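Local coordinates for protein thiosulfate reductase (Thermus thermophilus, PDB 2VPZ) that probably acts as a molybdenum oxidoreductase on sulfur compounds, carrying a [4Fe-4S] cluster and two bound molybdopterin guanine dinucleotides, at residues Y619-A632 with I688-H701. Numbering follows the deposited sequence.
Sequences YRLLYGRSPVHTFA and IRKDCVYIVHGFGH. With MGD (2-amino-5,6-dimercapto-7-methyl-3,7,8a,9-tetrahydro-8-oxa-1,3,9,10-tetraaza-anthracen-4-one guanosine dinucleotide), chain H.
Arg625 and His697 lie side by side at the ends of two neighbouring parallel strands, 619-624 and 692-696, and together hold the pterin of one of the two bound MGD cofactors. The His697 imidazole, its CG swung anti to the backbone N (chi1 162°), lays one face against the pterin, N18 standing 3.4 Å above the ring plane and offset toward its rim; ND1 is hydrogen-bonded to Asp716, which helps to hold the ring's rotation. A bend at chi2 (-66°) brings the Arg625 guanidinium back toward His697 and the pterin, where NH1 donates to MGD O17 at 2.9 Å, while a water joins the same nitrogen to His697 O. Phe631 turns its ring edge to one face of the guanidinium, CE2 resting near the rim, and its own ring takes MGD C10 over its centre, 3.6 Å above the plane. Were Phe631 replaced by an alanine, the guanidinium would probably lose the ring edge packed against it and the C10 linker its aromatic face. Farther along, the edge of Phe699 meets the face of His629, planes 81° apart, CZ lying 3.7 Å from His629 CD2. Between the strands, Leu622 N donates to Val693 O (2.8 Å) and His697 N to Gly624 O (3.0 Å). The Tyr694 hydroxyl lies 3.4 Å from Gly624 CA, where a side chain would collide with it. Strands running in register into cofactor-binding loops fit the molybdopterin dinucleotide-binding domain, of double-psi beta-barrel type.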
loop_
_atom_site.group_PDB
_atom_site.type_symbol
_atom_site.label_atom_id
_atom_site.label_comp_id
_atom_site.label_asym_id
_atom_site.label_seq_id
_atom_site.Cartn_x
_atom_site.Cartn_y
_atom_site.Cartn_z
ATOM N N TYR A 619 -0.944 -40.663 -1.215
ATOM C CA TYR A 619 -1.772 -39.464 -1.464
ATOM C C TYR A 619 -2.657 -39.640 -2.700
ATOM O O TYR A 619 -2.283 -40.374 -3.608
ATOM C CB TYR A 619 -0.912 -38.220 -1.669
ATOM C CG TYR A 619 -0.031 -37.890 -0.503
ATOM C CD1 TYR A 619 1.248 -38.446 -0.391
ATOM C CD2 TYR A 619 -0.491 -37.061 0.528
ATOM C CE1 TYR A 619 2.055 -38.192 0.719
ATOM C CE2 TYR A 619 0.298 -36.796 1.651
ATOM C CZ TYR A 619 1.573 -37.364 1.742
ATOM O OH TYR A 619 2.352 -37.108 2.852
ATOM N N ARG A 620 -3.828 -38.997 -2.751
ATOM C CA ARG A 620 -4.633 -39.096 -3.954
ATOM C C ARG A 620 -3.896 -38.214 -5.002
ATOM O O ARG A 620 -3.390 -37.146 -4.675
ATOM C CB ARG A 620 -6.075 -38.600 -3.743
ATOM C CG ARG A 620 -7.035 -38.924 -4.907
ATOM C CD ARG A 620 -8.468 -38.432 -4.625
ATOM N NE ARG A 620 -9.061 -38.999 -3.415
ATOM C CZ ARG A 620 -9.646 -40.193 -3.310
ATOM N NH1 ARG A 620 -9.737 -40.999 -4.361
ATOM N NH2 ARG A 620 -10.149 -40.580 -2.133
ATOM N N LEU A 621 -3.819 -38.704 -6.246
ATOM C CA LEU A 621 -3.139 -38.062 -7.373
ATOM C C LEU A 621 -4.149 -37.158 -8.107
ATOM O O LEU A 621 -5.045 -37.677 -8.779
ATOM C CB LEU A 621 -2.604 -39.120 -8.340
ATOM C CG LEU A 621 -1.394 -38.938 -9.284
ATOM C CD1 LEU A 621 -1.643 -39.646 -10.636
ATOM C CD2 LEU A 621 -1.115 -37.446 -9.479
ATOM N N LEU A 622 -4.045 -35.824 -7.939
ATOM C CA LEU A 622 -4.956 -34.898 -8.612
ATOM C C LEU A 622 -4.139 -34.370 -9.825
ATOM O O LEU A 622 -2.915 -34.490 -9.853
ATOM C CB LEU A 622 -5.450 -33.795 -7.660
ATOM C CG LEU A 622 -6.162 -34.199 -6.328
ATOM C CD1 LEU A 622 -6.648 -32.952 -5.533
ATOM C CD2 LEU A 622 -7.350 -35.144 -6.618
ATOM N N TYR A 623 -4.799 -33.816 -10.844
ATOM C CA TYR A 623 -4.059 -33.384 -12.018
ATOM C C TYR A 623 -4.848 -32.279 -12.729
ATOM O O TYR A 623 -6.024 -32.062 -12.445
ATOM C CB TYR A 623 -3.826 -34.593 -12.923
ATOM C CG TYR A 623 -5.118 -35.290 -13.301
ATOM C CD1 TYR A 623 -5.896 -34.840 -14.369
ATOM C CD2 TYR A 623 -5.642 -36.343 -12.517
ATOM C CE1 TYR A 623 -7.145 -35.386 -14.656
ATOM C CE2 TYR A 623 -6.886 -36.899 -12.791
ATOM C CZ TYR A 623 -7.642 -36.415 -13.872
ATOM O OH TYR A 623 -8.877 -36.946 -14.153
ATOM N N GLY A 624 -4.208 -31.574 -13.651
ATOM C CA GLY A 624 -4.886 -30.509 -14.328
ATOM C C GLY A 624 -4.073 -29.840 -15.405
ATOM O O GLY A 624 -3.131 -30.424 -15.947
ATOM N N ARG A 625 -4.407 -28.581 -15.686
ATOM C CA ARG A 625 -3.753 -27.818 -16.737
ATOM C C ARG A 625 -2.737 -26.753 -16.334
ATOM O O ARG A 625 -2.864 -26.110 -15.283
ATOM C CB ARG A 625 -4.816 -27.172 -17.622
ATOM C CG ARG A 625 -5.980 -28.082 -18.021
ATOM C CD ARG A 625 -5.515 -29.226 -18.931
ATOM N NE ARG A 625 -6.593 -30.120 -19.353
ATOM C CZ ARG A 625 -6.574 -31.453 -19.291
ATOM N NH1 ARG A 625 -5.512 -32.092 -18.815
ATOM N NH2 ARG A 625 -7.637 -32.149 -19.701
ATOM N N SER A 626 -1.725 -26.564 -17.200
ATOM C CA SER A 626 -0.682 -25.507 -17.084
ATOM C C SER A 626 -1.240 -24.411 -18.071
ATOM O O SER A 626 -1.539 -24.714 -19.222
ATOM C CB SER A 626 0.695 -26.064 -17.523
ATOM O OG SER A 626 1.626 -25.031 -17.744
ATOM N N PRO A 627 -1.338 -23.123 -17.621
ATOM C CA PRO A 627 -1.878 -22.101 -18.545
ATOM C C PRO A 627 -1.312 -21.926 -19.966
ATOM O O PRO A 627 -1.948 -21.358 -20.886
ATOM C CB PRO A 627 -1.808 -20.791 -17.738
ATOM C CG PRO A 627 -0.560 -20.994 -16.834
ATOM C CD PRO A 627 -0.614 -22.502 -16.495
ATOM N N VAL A 628 -0.120 -22.494 -20.114
ATOM C CA VAL A 628 0.771 -22.406 -21.275
ATOM C C VAL A 628 1.013 -23.670 -22.154
ATOM O O VAL A 628 1.607 -23.603 -23.239
ATOM C CB VAL A 628 2.130 -21.858 -20.659
ATOM C CG1 VAL A 628 3.313 -22.150 -21.528
ATOM C CG2 VAL A 628 2.010 -20.331 -20.356
ATOM N N HIS A 629 0.556 -24.831 -21.683
ATOM C CA HIS A 629 0.724 -26.075 -22.406
ATOM C C HIS A 629 -0.639 -26.725 -22.710
ATOM O O HIS A 629 -1.562 -26.671 -21.886
ATOM C CB HIS A 629 1.632 -27.084 -21.573
ATOM C CG HIS A 629 3.104 -26.793 -21.559
ATOM N ND1 HIS A 629 3.913 -26.954 -22.644
ATOM C CD2 HIS A 629 3.898 -26.350 -20.579
ATOM C CE1 HIS A 629 5.145 -26.609 -22.341
ATOM N NE2 HIS A 629 5.161 -26.235 -21.084
ATOM N N THR A 630 -0.795 -27.297 -23.900
ATOM C CA THR A 630 -2.030 -28.006 -24.231
ATOM C C THR A 630 -1.782 -29.540 -23.952
ATOM O O THR A 630 -0.711 -30.046 -24.291
ATOM C CB THR A 630 -2.423 -27.771 -25.734
ATOM O OG1 THR A 630 -2.744 -26.387 -25.954
ATOM C CG2 THR A 630 -3.629 -28.649 -26.117
ATOM N N PHE A 631 -2.680 -30.245 -23.259
ATOM C CA PHE A 631 -2.520 -31.706 -22.987
ATOM C C PHE A 631 -1.106 -32.291 -22.901
ATOM O O PHE A 631 -0.471 -32.276 -21.837
ATOM C CB PHE A 631 -3.296 -32.475 -24.039
ATOM C CG PHE A 631 -4.713 -32.059 -24.181
ATOM C CD1 PHE A 631 -5.231 -31.680 -25.412
ATOM C CD2 PHE A 631 -5.515 -32.005 -23.043
ATOM C CE1 PHE A 631 -6.541 -31.242 -25.519
ATOM C CE2 PHE A 631 -6.858 -31.566 -23.115
ATOM C CZ PHE A 631 -7.375 -31.184 -24.363
ATOM N N ALA A 632 -0.636 -32.842 -24.011
ATOM C CA ALA A 632 0.708 -33.380 -24.166
ATOM C C ALA A 632 1.510 -32.761 -25.355
ATOM O O ALA A 632 2.707 -32.512 -25.225
ATOM C CB ALA A 632 0.691 -34.911 -24.338
ATOM N N ILE A 688 -3.106 -26.769 -0.605
ATOM C CA ILE A 688 -3.677 -28.105 -0.804
ATOM C C ILE A 688 -3.888 -28.874 0.513
ATOM O O ILE A 688 -3.146 -28.669 1.484
ATOM C CB ILE A 688 -2.758 -28.972 -1.805
ATOM C CG1 ILE A 688 -3.491 -30.213 -2.312
ATOM C CG2 ILE A 688 -1.413 -29.326 -1.111
ATOM C CD1 ILE A 688 -3.263 -30.564 -3.831
ATOM N N ARG A 689 -4.922 -29.713 0.563
ATOM C CA ARG A 689 -5.217 -30.556 1.740
ATOM C C ARG A 689 -4.031 -31.575 1.912
ATOM O O ARG A 689 -3.217 -31.736 0.989
ATOM C CB ARG A 689 -6.559 -31.296 1.568
ATOM C CG ARG A 689 -7.783 -30.375 1.324
ATOM C CD ARG A 689 -9.099 -31.155 1.102
ATOM N NE ARG A 689 -9.165 -32.399 1.876
ATOM C CZ ARG A 689 -9.883 -32.614 2.971
ATOM N NH1 ARG A 689 -10.646 -31.657 3.477
ATOM N NH2 ARG A 689 -9.845 -33.798 3.574
ATOM N N LYS A 690 -3.935 -32.249 3.068
ATOM C CA LYS A 690 -2.862 -33.205 3.409
ATOM C C LYS A 690 -3.037 -34.635 2.830
ATOM O O LYS A 690 -2.106 -35.460 2.838
ATOM C CB LYS A 690 -2.664 -33.282 4.943
ATOM C CG LYS A 690 -2.274 -31.951 5.610
ATOM C CD LYS A 690 -1.994 -32.069 7.115
ATOM C CE LYS A 690 -1.722 -30.695 7.757
ATOM N NZ LYS A 690 -0.980 -30.756 9.063
ATOM N N ASP A 691 -4.265 -34.855 2.334
ATOM C CA ASP A 691 -4.878 -36.043 1.657
ATOM C C ASP A 691 -4.372 -36.230 0.233
ATOM O O ASP A 691 -4.620 -37.262 -0.409
ATOM C CB ASP A 691 -6.325 -35.844 1.210
ATOM C CG ASP A 691 -7.315 -35.644 2.299
ATOM O OD1 ASP A 691 -7.371 -36.482 3.195
ATOM O OD2 ASP A 691 -8.094 -34.679 2.177
ATOM N N CYS A 692 -3.882 -35.134 -0.314
ATOM C CA CYS A 692 -3.582 -35.053 -1.711
ATOM C C CYS A 692 -2.262 -34.573 -2.133
ATOM O O CYS A 692 -1.493 -34.009 -1.357
ATOM C CB CYS A 692 -4.641 -34.153 -2.389
ATOM S SG CYS A 692 -6.371 -34.564 -2.198
ATOM N N VAL A 693 -2.084 -34.734 -3.434
ATOM C CA VAL A 693 -0.912 -34.344 -4.182
ATOM C C VAL A 693 -1.465 -34.006 -5.610
ATOM O O VAL A 693 -2.473 -34.567 -6.062
ATOM C CB VAL A 693 0.144 -35.545 -4.124
ATOM C CG1 VAL A 693 0.558 -36.007 -5.494
ATOM C CG2 VAL A 693 1.366 -35.116 -3.273
ATOM N N TYR A 694 -0.844 -33.050 -6.283
ATOM C CA TYR A 694 -1.294 -32.559 -7.593
ATOM C C TYR A 694 -0.123 -32.360 -8.603
ATOM O O TYR A 694 0.957 -31.927 -8.190
ATOM C CB TYR A 694 -2.027 -31.201 -7.374
ATOM C CG TYR A 694 -2.407 -30.410 -8.631
ATOM C CD1 TYR A 694 -3.613 -30.643 -9.291
ATOM C CD2 TYR A 694 -1.530 -29.456 -9.180
ATOM C CE1 TYR A 694 -3.960 -29.957 -10.480
ATOM C CE2 TYR A 694 -1.859 -28.758 -10.372
ATOM C CZ TYR A 694 -3.083 -29.017 -11.017
ATOM O OH TYR A 694 -3.434 -28.357 -12.180
ATOM N N ILE A 695 -0.303 -32.723 -9.875
ATOM C CA ILE A 695 0.702 -32.484 -10.935
ATOM C C ILE A 695 -0.033 -32.111 -12.237
ATOM O O ILE A 695 -1.171 -32.543 -12.448
ATOM C CB ILE A 695 1.642 -33.731 -11.246
ATOM C CG1 ILE A 695 0.827 -34.919 -11.741
ATOM C CG2 ILE A 695 2.523 -34.058 -10.008
ATOM C CD1 ILE A 695 1.664 -36.086 -12.364
ATOM N N VAL A 696 0.563 -31.275 -13.086
ATOM C CA VAL A 696 -0.060 -30.924 -14.363
ATOM C C VAL A 696 0.104 -32.116 -15.346
ATOM O O VAL A 696 1.200 -32.683 -15.443
ATOM C CB VAL A 696 0.571 -29.622 -14.975
ATOM C CG1 VAL A 696 0.206 -29.486 -16.487
ATOM C CG2 VAL A 696 0.099 -28.371 -14.178
ATOM N N HIS A 697 -0.986 -32.484 -16.047
ATOM C CA HIS A 697 -1.038 -33.584 -17.070
ATOM C C HIS A 697 -0.250 -33.282 -18.362
ATOM O O HIS A 697 -0.225 -32.145 -18.819
ATOM C CB HIS A 697 -2.507 -33.923 -17.525
ATOM C CG HIS A 697 -2.643 -34.684 -18.796
ATOM N ND1 HIS A 697 -2.149 -35.948 -18.943
ATOM C CD2 HIS A 697 -3.107 -34.325 -19.999
ATOM C CE1 HIS A 697 -2.283 -36.337 -20.188
ATOM N NE2 HIS A 697 -2.869 -35.363 -20.857
ATOM N N GLY A 698 0.382 -34.287 -18.976
ATOM C CA GLY A 698 1.130 -34.077 -20.217
ATOM C C GLY A 698 2.652 -34.041 -20.235
ATOM O O GLY A 698 3.255 -33.725 -21.260
ATOM N N PHE A 699 3.309 -34.299 -19.112
ATOM C CA PHE A 699 4.784 -34.324 -19.090
ATOM C C PHE A 699 5.222 -35.800 -18.964
ATOM O O PHE A 699 4.363 -36.694 -19.024
ATOM C CB PHE A 699 5.382 -33.472 -17.954
ATOM C CG PHE A 699 5.359 -31.966 -18.215
ATOM C CD1 PHE A 699 4.216 -31.216 -17.938
ATOM C CD2 PHE A 699 6.482 -31.309 -18.742
ATOM C CE1 PHE A 699 4.182 -29.829 -18.183
ATOM C CE2 PHE A 699 6.483 -29.934 -18.994
ATOM C CZ PHE A 699 5.325 -29.184 -18.715
ATOM N N GLY A 700 6.518 -36.070 -18.820
ATOM C CA GLY A 700 6.987 -37.448 -18.731
ATOM C C GLY A 700 7.085 -38.214 -20.038
ATOM O O GLY A 700 6.935 -39.441 -20.050
ATOM N N HIS A 701 7.325 -37.533 -21.152
ATOM C CA HIS A 701 7.445 -38.221 -22.453
ATOM C C HIS A 701 8.681 -39.146 -22.521
ATOM O O HIS A 701 9.742 -38.786 -21.982
ATOM C CB HIS A 701 7.597 -37.192 -23.659
ATOM C CG HIS A 701 6.436 -36.308 -23.934
ATOM N ND1 HIS A 701 5.585 -36.499 -24.981
ATOM C CD2 HIS A 701 5.999 -35.215 -23.304
ATOM C CE1 HIS A 701 4.657 -35.566 -24.979
ATOM N NE2 HIS A 701 4.888 -34.766 -23.962
HETATM P PB MGD H . -2.867 -34.456 -26.940
HETATM O O1B MGD H . -1.945 -34.924 -25.856
HETATM O O2B MGD H . -2.795 -33.033 -27.403
HETATM O O3B MGD H . -4.312 -34.983 -26.451
HETATM O O3A MGD H . -6.519 -35.911 -25.707
HETATM P PA MGD H . -5.649 -35.695 -27.027
HETATM O O1A MGD H . -6.168 -34.668 -28.020
HETATM O O2A MGD H . -5.276 -37.059 -27.488
HETATM O "O5'" MGD H . -2.630 -35.310 -28.232
HETATM C "C5'" MGD H . -2.731 -34.745 -29.540
HETATM C "C4'" MGD H . -1.997 -35.704 -30.478
HETATM O "O4'" MGD H . -2.371 -35.178 -31.746
HETATM C "C3'" MGD H . -0.493 -35.647 -30.425
HETATM O "O3'" MGD H . -0.038 -36.909 -30.929
HETATM C "C2'" MGD H . -0.187 -34.501 -31.403
HETATM O "O2'" MGD H . 1.132 -34.668 -31.852
HETATM C "C1'" MGD H . -1.220 -34.708 -32.513
HETATM N N9 MGD H . -1.610 -33.536 -33.384
HETATM C C8 MGD H . -1.695 -32.259 -33.008
HETATM N N7 MGD H . -2.111 -31.433 -33.996
HETATM C C5 MGD H . -2.366 -32.202 -35.076
HETATM C C6 MGD H . -2.901 -32.011 -36.497
HETATM O O6 MGD H . -3.188 -30.858 -36.978
HETATM N N1 MGD H . -3.020 -33.154 -37.250
HETATM C C2 MGD H . -2.697 -34.409 -36.808
HETATM N N2 MGD H . -2.818 -35.533 -37.578
HETATM N N3 MGD H . -2.252 -34.593 -35.558
HETATM C C4 MGD H . -2.036 -33.587 -34.647
HETATM C C10 MGD H . -7.429 -34.888 -25.199
HETATM C C11 MGD H . -8.266 -35.521 -24.139
HETATM O O11 MGD H . -7.364 -36.281 -23.334
HETATM C C12 MGD H . -9.106 -34.630 -23.301
HETATM S S12 MGD H . -10.128 -33.437 -23.986
HETATM C C13 MGD H . -9.172 -34.758 -21.976
HETATM S S13 MGD H . -10.034 -33.794 -20.930
HETATM C C14 MGD H . -8.546 -35.773 -21.188
HETATM N N15 MGD H . -7.513 -35.135 -20.322
HETATM C C16 MGD H . -6.693 -36.036 -19.685
HETATM C C17 MGD H . -5.990 -35.843 -18.414
HETATM O O17 MGD H . -6.061 -34.737 -17.800
HETATM N N18 MGD H . -5.292 -36.867 -17.921
HETATM C C19 MGD H . -5.195 -38.062 -18.535
HETATM N N19 MGD H . -4.415 -39.070 -18.039
HETATM N N20 MGD H . -5.843 -38.295 -19.678
HETATM C C21 MGD H . -6.560 -37.368 -20.305
HETATM N N22 MGD H . -7.131 -37.634 -21.485
HETATM C C23 MGD H . -8.037 -36.780 -22.174
HETATM O O HOH W 1 -7.752 -38.140 -0.648
HETATM O O HOH W 2 -2.953 -30.832 -19.600
HETATM O O HOH W 3 -2.033 -25.899 -12.889
#